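Local coordinates for clavulanic acid biosynthesis oligopeptide binding protein 2 (Streptomyces clavuligerus, PDB 2WOL) that probably binds oligopeptides or related ligands as a solute-binding protein of the clavulanic acid biosynthesis pathway, at residues G96-Y101 against T171-L176; I141-D146 against R178-F183. All blocks are in the same frame, centred on the assembly; numbering follows the deposited sequence.

Contact 1. Residues G96-Y101 against T171-L176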
loop_
_atom_site.group_PDB
_atom_site.type_symbol
_atom_site.label_atom_id
_atom_site.label_comp_id
_atom_site.label_asym_id
_atom_site.label_seq_id
_atom_site.Cartn_x
_atom_site.Cartn_y
_atom_site.Cartn_z
ATOM N N GLY A 96 -8.106 -5.118 23.695
ATOM C CA GLY A 96 -7.928 -4.767 22.287
ATOM C C GLY A 96 -9.208 -4.762 21.468
ATOM O O GLY A 96 -9.166 -4.580 20.250
ATOM N N ARG A 97 -10.343 -4.952 22.140
ATOM C CA ARG A 97 -11.645 -5.042 21.473
ATOM C C ARG A 97 -12.399 -3.717 21.417
ATOM O O ARG A 97 -13.274 -3.541 20.575
ATOM C CB ARG A 97 -12.532 -6.085 22.156
ATOM C CG ARG A 97 -12.090 -7.523 21.976
ATOM C CD ARG A 97 -12.887 -8.440 22.899
ATOM N NE ARG A 97 -12.429 -9.827 22.845
ATOM C CZ ARG A 97 -11.454 -10.336 23.597
ATOM N NH1 ARG A 97 -10.811 -9.576 24.477
ATOM N NH2 ARG A 97 -11.119 -11.613 23.465
ATOM N N THR A 98 -12.081 -2.794 22.318
ATOM C CA THR A 98 -12.802 -1.525 22.381
ATOM C C THR A 98 -11.865 -0.327 22.243
ATOM O O THR A 98 -10.880 -0.197 22.978
ATOM C CB THR A 98 -13.667 -1.436 23.656
ATOM O OG1 THR A 98 -14.539 -2.572 23.703
ATOM C CG2 THR A 98 -14.506 -0.156 23.672
ATOM N N TRP A 99 -12.191 0.541 21.290
ATOM C CA TRP A 99 -11.358 1.681 20.946
ATOM C C TRP A 99 -12.161 2.964 21.043
ATOM O O TRP A 99 -13.185 3.120 20.374
ATOM C CB TRP A 99 -10.797 1.501 19.536
ATOM C CG TRP A 99 -9.759 0.434 19.454
ATOM C CD1 TRP A 99 -9.951 -0.915 19.547
ATOM C CD2 TRP A 99 -8.354 0.628 19.274
ATOM N NE1 TRP A 99 -8.752 -1.576 19.431
ATOM C CE2 TRP A 99 -7.754 -0.652 19.262
ATOM C CE3 TRP A 99 -7.544 1.759 19.111
ATOM C CZ2 TRP A 99 -6.376 -0.830 19.098
ATOM C CZ3 TRP A 99 -6.180 1.583 18.945
ATOM C CH2 TRP A 99 -5.608 0.296 18.943
ATOM N N THR A 100 -11.686 3.877 21.886
ATOM C CA THR A 100 -12.365 5.137 22.153
ATOM C C THR A 100 -11.519 6.323 21.691
ATOM O O THR A 100 -10.311 6.371 21.939
ATOM C CB THR A 100 -12.684 5.260 23.665
ATOM O OG1 THR A 100 -13.476 4.138 24.075
ATOM C CG2 THR A 100 -13.426 6.549 23.981
ATOM N N TYR A 101 -12.164 7.268 21.008
ATOM C CA TYR A 101 -11.528 8.501 20.543
ATOM C C TYR A 101 -12.330 9.706 20.998
ATOM O O TYR A 101 -13.562 9.646 21.108
ATOM C CB TYR A 101 -11.406 8.526 19.012
ATOM C CG TYR A 101 -10.568 7.410 18.435
ATOM C CD1 TYR A 101 -11.131 6.162 18.174
ATOM C CD2 TYR A 101 -9.216 7.600 18.146
ATOM C CE1 TYR A 101 -10.374 5.125 17.645
ATOM C CE2 TYR A 101 -8.445 6.568 17.614
ATOM C CZ TYR A 101 -9.034 5.332 17.369
ATOM O OH TYR A 101 -8.304 4.286 16.849
ATOM N N THR A 171 -17.294 12.340 20.978
ATOM C CA THR A 171 -16.812 11.046 21.449
ATOM C C THR A 171 -17.304 9.933 20.537
ATOM O O THR A 171 -18.467 9.916 20.132
ATOM C CB THR A 171 -17.264 10.763 22.901
ATOM O OG1 THR A 171 -17.016 11.920 23.711
ATOM C CG2 THR A 171 -16.517 9.571 23.491
ATOM N N ILE A 172 -16.407 9.009 20.210
ATOM C CA ILE A 172 -16.771 7.841 19.421
ATOM C C ILE A 172 -16.124 6.584 19.997
ATOM O O ILE A 172 -14.942 6.592 20.370
ATOM C CB ILE A 172 -16.460 8.041 17.902
ATOM C CG1 ILE A 172 -17.113 6.932 17.060
ATOM C CG2 ILE A 172 -14.947 8.175 17.639
ATOM C CD1 ILE A 172 -17.263 7.284 15.589
ATOM N N VAL A 173 -16.919 5.521 20.101
ATOM C CA VAL A 173 -16.470 4.251 20.672
ATOM C C VAL A 173 -16.699 3.118 19.674
ATOM O O VAL A 173 -17.821 2.914 19.208
ATOM C CB VAL A 173 -17.215 3.920 21.997
ATOM C CG1 VAL A 173 -16.722 2.602 22.582
ATOM C CG2 VAL A 173 -17.044 5.049 23.012
ATOM N N PHE A 174 -15.630 2.391 19.350
ATOM C CA PHE A 174 -15.714 1.241 18.451
ATOM C C PHE A 174 -15.619 -0.060 19.247
ATOM O O PHE A 174 -14.603 -0.333 19.888
ATOM C CB PHE A 174 -14.595 1.291 17.408
ATOM C CG PHE A 174 -14.662 2.480 16.494
ATOM C CD1 PHE A 174 -13.961 3.650 16.790
ATOM C CD2 PHE A 174 -15.406 2.429 15.317
ATOM C CE1 PHE A 174 -14.015 4.751 15.944
ATOM C CE2 PHE A 174 -15.463 3.533 14.462
ATOM C CZ PHE A 174 -14.764 4.692 14.775
ATOM N N ARG A 175 -16.683 -0.857 19.203
ATOM C CA ARG A 175 -16.714 -2.148 19.884
ATOM C C ARG A 175 -16.485 -3.251 18.859
ATOM O O ARG A 175 -17.405 -3.649 18.144
ATOM C CB ARG A 175 -18.053 -2.357 20.596
ATOM C CG ARG A 175 -18.347 -1.378 21.723
ATOM C CD ARG A 175 -19.734 -1.658 22.275
ATOM N NE ARG A 175 -20.037 -0.918 23.499
ATOM C CZ ARG A 175 -21.194 -1.002 24.155
ATOM N NH1 ARG A 175 -22.165 -1.789 23.705
ATOM N NH2 ARG A 175 -21.385 -0.295 25.261
ATOM N N LEU A 176 -15.249 -3.734 18.795
ATOM C CA LEU A 176 -14.842 -4.670 17.751
ATOM C C LEU A 176 -15.286 -6.095 18.038
ATOM O O LEU A 176 -15.500 -6.466 19.191
ATOM C CB LEU A 176 -13.322 -4.609 17.523
ATOM C CG LEU A 176 -12.663 -3.230 17.374
ATOM C CD1 LEU A 176 -11.168 -3.370 17.115
ATOM C CD2 LEU A 176 -13.318 -2.387 16.294
HETATM O O HOH W 1 -15.881 -4.876 21.731
#

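Contact 2. Residues I141-D146 against R178-F183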
loop_
_atom_site.group_PDB
_atom_site.type_symbol
_atom_site.label_atom_id
_atom_site.label_comp_id
_atom_site.label_asym_id
_atom_site.label_seq_id
_atom_site.Cartn_x
_atom_site.Cartn_y
_atom_site.Cartn_z
ATOM N N ILE A 141 -15.333 -3.810 7.968
ATOM C CA ILE A 141 -16.573 -4.589 7.921
ATOM C C ILE A 141 -16.560 -5.808 8.863
ATOM O O ILE A 141 -17.407 -5.893 9.748
ATOM C CB ILE A 141 -16.994 -4.948 6.461
ATOM C CG1 ILE A 141 -17.325 -3.665 5.680
ATOM C CG2 ILE A 141 -18.183 -5.911 6.459
ATOM C CD1 ILE A 141 -17.722 -3.880 4.215
ATOM N N PRO A 142 -15.598 -6.745 8.704
ATOM C CA PRO A 142 -15.605 -7.868 9.660
ATOM C C PRO A 142 -15.360 -7.467 11.118
ATOM O O PRO A 142 -15.809 -8.166 12.033
ATOM C CB PRO A 142 -14.476 -8.777 9.159
ATOM C CG PRO A 142 -13.637 -7.921 8.281
ATOM C CD PRO A 142 -14.529 -6.883 7.694
ATOM N N LEU A 143 -14.661 -6.357 11.332
ATOM C CA LEU A 143 -14.366 -5.894 12.686
ATOM C C LEU A 143 -15.575 -5.284 13.392
ATOM O O LEU A 143 -15.608 -5.223 14.622
ATOM C CB LEU A 143 -13.203 -4.898 12.678
ATOM C CG LEU A 143 -11.812 -5.466 12.390
ATOM C CD1 LEU A 143 -10.826 -4.329 12.215
ATOM C CD2 LEU A 143 -11.357 -6.415 13.495
ATOM N N LEU A 144 -16.564 -4.837 12.621
ATOM C CA LEU A 144 -17.713 -4.126 13.199
ATOM C C LEU A 144 -19.078 -4.765 12.937
ATOM O O LEU A 144 -20.063 -4.411 13.588
ATOM C CB LEU A 144 -17.717 -2.661 12.749
ATOM C CG LEU A 144 -16.559 -1.787 13.247
ATOM C CD1 LEU A 144 -16.527 -0.473 12.505
ATOM C CD2 LEU A 144 -16.632 -1.554 14.758
ATOM N N ASP A 145 -19.138 -5.703 11.999
ATOM C CA ASP A 145 -20.406 -6.335 11.634
ATOM C C ASP A 145 -20.787 -7.466 12.588
ATOM O O ASP A 145 -19.947 -8.292 12.963
ATOM C CB ASP A 145 -20.342 -6.871 10.202
ATOM C CG ASP A 145 -21.697 -6.895 9.516
ATOM O OD1 ASP A 145 -22.635 -6.218 9.989
ATOM O OD2 ASP A 145 -21.814 -7.578 8.478
ATOM N N ASP A 146 -22.062 -7.496 12.966
ATOM C CA ASP A 146 -22.628 -8.603 13.718
ATOM C C ASP A 146 -23.177 -9.630 12.726
ATOM O O ASP A 146 -24.164 -9.361 12.041
ATOM C CB ASP A 146 -23.741 -8.096 14.640
ATOM C CG ASP A 146 -24.321 -9.188 15.531
ATOM O OD1 ASP A 146 -23.980 -10.376 15.357
ATOM O OD2 ASP A 146 -25.134 -8.841 16.411
ATOM N N ARG A 178 -13.489 -8.654 17.567
ATOM C CA ARG A 178 -12.286 -9.389 17.953
ATOM C C ARG A 178 -11.194 -8.373 18.288
ATOM O O ARG A 178 -11.286 -7.220 17.866
ATOM C CB ARG A 178 -11.830 -10.309 16.811
ATOM C CG ARG A 178 -11.424 -9.576 15.528
ATOM C CD ARG A 178 -11.621 -10.432 14.284
ATOM N NE ARG A 178 -13.034 -10.739 14.057
ATOM C CZ ARG A 178 -13.544 -11.179 12.908
ATOM N NH1 ARG A 178 -12.766 -11.365 11.849
ATOM N NH2 ARG A 178 -14.843 -11.431 12.820
ATOM N N PRO A 179 -10.166 -8.782 19.058
ATOM C CA PRO A 179 -9.061 -7.858 19.308
ATOM C C PRO A 179 -8.371 -7.450 18.005
ATOM O O PRO A 179 -8.196 -8.280 17.111
ATOM C CB PRO A 179 -8.106 -8.678 20.183
ATOM C CG PRO A 179 -8.964 -9.722 20.803
ATOM C CD PRO A 179 -9.964 -10.069 19.746
ATOM N N PHE A 180 -8.007 -6.176 17.900
ATOM C CA PHE A 180 -7.300 -5.687 16.724
ATOM C C PHE A 180 -6.279 -4.620 17.105
ATOM O O PHE A 180 -6.617 -3.446 17.269
ATOM C CB PHE A 180 -8.274 -5.170 15.655
ATOM C CG PHE A 180 -7.637 -4.995 14.306
ATOM C CD1 PHE A 180 -7.403 -6.099 13.493
ATOM C CD2 PHE A 180 -7.248 -3.738 13.857
ATOM C CE1 PHE A 180 -6.797 -5.958 12.256
ATOM C CE2 PHE A 180 -6.644 -3.587 12.618
ATOM C CZ PHE A 180 -6.416 -4.701 11.816
ATOM N N SER A 181 -5.023 -5.049 17.219
ATOM C CA SER A 181 -3.926 -4.200 17.685
ATOM C C SER A 181 -3.721 -2.941 16.834
ATOM O O SER A 181 -3.265 -1.915 17.337
ATOM C CB SER A 181 -2.616 -5.002 17.739
ATOM O OG SER A 181 -2.291 -5.548 16.470
ATOM N N ASP A 182 -4.075 -3.026 15.553
ATOM C CA ASP A 182 -3.719 -1.990 14.579
ATOM C C ASP A 182 -4.838 -0.996 14.252
ATOM O O ASP A 182 -4.825 -0.371 13.188
ATOM C CB ASP A 182 -3.188 -2.645 13.293
ATOM C CG ASP A 182 -1.931 -3.477 13.527
ATOM O OD1 ASP A 182 -1.333 -3.397 14.626
ATOM O OD2 ASP A 182 -1.542 -4.212 12.598
ATOM N N PHE A 183 -5.791 -0.820 15.166
ATOM C CA PHE A 183 -6.972 -0.014 14.843
ATOM C C PHE A 183 -6.690 1.465 14.523
ATOM O O PHE A 183 -7.364 2.054 13.671
ATOM C CB PHE A 183 -8.058 -0.154 15.913
ATOM C CG PHE A 183 -9.434 0.214 15.429
ATOM C CD1 PHE A 183 -10.147 -0.648 14.594
ATOM C CD2 PHE A 183 -10.015 1.420 15.800
ATOM C CE1 PHE A 183 -11.408 -0.315 14.134
ATOM C CE2 PHE A 183 -11.289 1.760 15.354
ATOM C CZ PHE A 183 -11.984 0.892 14.522
#

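Contact 1. Residues G96-Y101 against T171-L176
The carbonyl oxygen of Arg97 is gripped twice. The backbone N of Leu176 donates to Arg97 O at 2.7 Å, nearly along the C=O axis. A water also donates to Arg97 O and to Leu176 O, bridging the two segments where the pairing begins. The Leu176 side chain packs tightly on the same oxygen, with Leu176 CB 3.2 Å from Arg97 O.

From here strands 98-101 and 171-175 run antiparallel, at 168°. Trp99 with Phe174 and Tyr101 with Ile172 are hydrogen-bonded pairs, each joined by two backbone bonds. Thr98 with Arg175 and Thr100 with Val173 are non-hydrogen-bonded pairs.

Trp99, Tyr101, Ile172 and Phe174 share the buried face. The Tyr101 and Phe174 side chains cross at about a right angle. Tyr101 CD1 lies 3.9 Å from Phe174 CE1, at the edge of the phenylalanine ring. Ile172 CG2 presses on Tyr101 CB at 3.8 Å. Leu176 CD1 reaches Trp99 CD1 at 3.7 Å. The indole is also tethered within its own segment: Trp99 NE1 donates to Gly96 O at 3.1 Å. The oxygen lies in the indole plane, but the donor stands above the carbonyl plane. Phe183 meets the rings of Trp99 and Phe174, and Asp184 bonds Tyr101 OH.

The other face is partly exposed. Thr98 OG1 stands anti to the carbonyl carbon (chi1 -55°), which leaves CG2 anti to the backbone N; Thr98 CG2 touches Val173 CG1 at 3.7 Å. Thr98 OG1 is hydrogen-bonded to Asp94 OD2. Thr100 and Val173 lie side by side, pointing the same way.

Arg97 and Thr98 both face Ser93, a classic beta bulge toward strand 91-93. Strands 98-102 and 171-175 are the two central strands of a four-stranded antiparallel sheet in this solute-binding protein.

Contact 2. Residues I141-D146 against R178-F183
Apolar packing centres on Leu143, whose two methyl branches meet different partners. Leu143 CD1 sits over the centre of the Phe180 ring, a CH-pi contact of 3.9 Å to the centroid and 13° off the ring normal. The same methyl lies near the edge of the Phe183 ring, 4.4 Å from Phe183 CD1. The other methyl, Leu143 CD2, touches Arg178 CG at 3.8 Å. The Leu143 side chain crosses those of Arg178 and Phe180 at about a right angle.

The polar part is looser. The Arg178 chain bends at chi3 (65°), which turns NE aside. One face of the guanidinium lies against Pro142 O, offset toward the rim. Arg178 NH2 is 3.5 Å from Pro142 O, with a poor angle for a hydrogen bond. Thr177 OG1 donates to that oxygen instead. Arg178 NH1 also approaches Pro142 CB, at 4.1 Å.

The contact sets the short helix 140-144 against the loop between strand 171-175 and helix 183-186. Leu186 of the latter helix touches both Leu143 and Phe180. Leu498 of helix 488-499 also packs on Phe180, and Tyr461 meets its ring edge-to-face.

In the fold
From the N terminus, the chain first passes through 96-101, in strand 98-102. It then forms helix 117-127 and reaches 141-146, which holds most of the short helix 140-144. After strand 164-166 it returns through 171-176, closing contact 1 across 69 intervening residues. Just beyond, 178-183 closes contact 2 across 31. The segments alternate, so the two loops cross. The centres of the two contacts lie about 10 Å apart, and they touch directly. Gly96 O and Phe180 N are 3.1 Å apart, a probable hydrogen bond, and Trp99 CE2 packs on Phe183 CB at 3.4 Å. Together the contacts join the antiparallel sheet to helix 140-144 and to the loop entering helix 183-186.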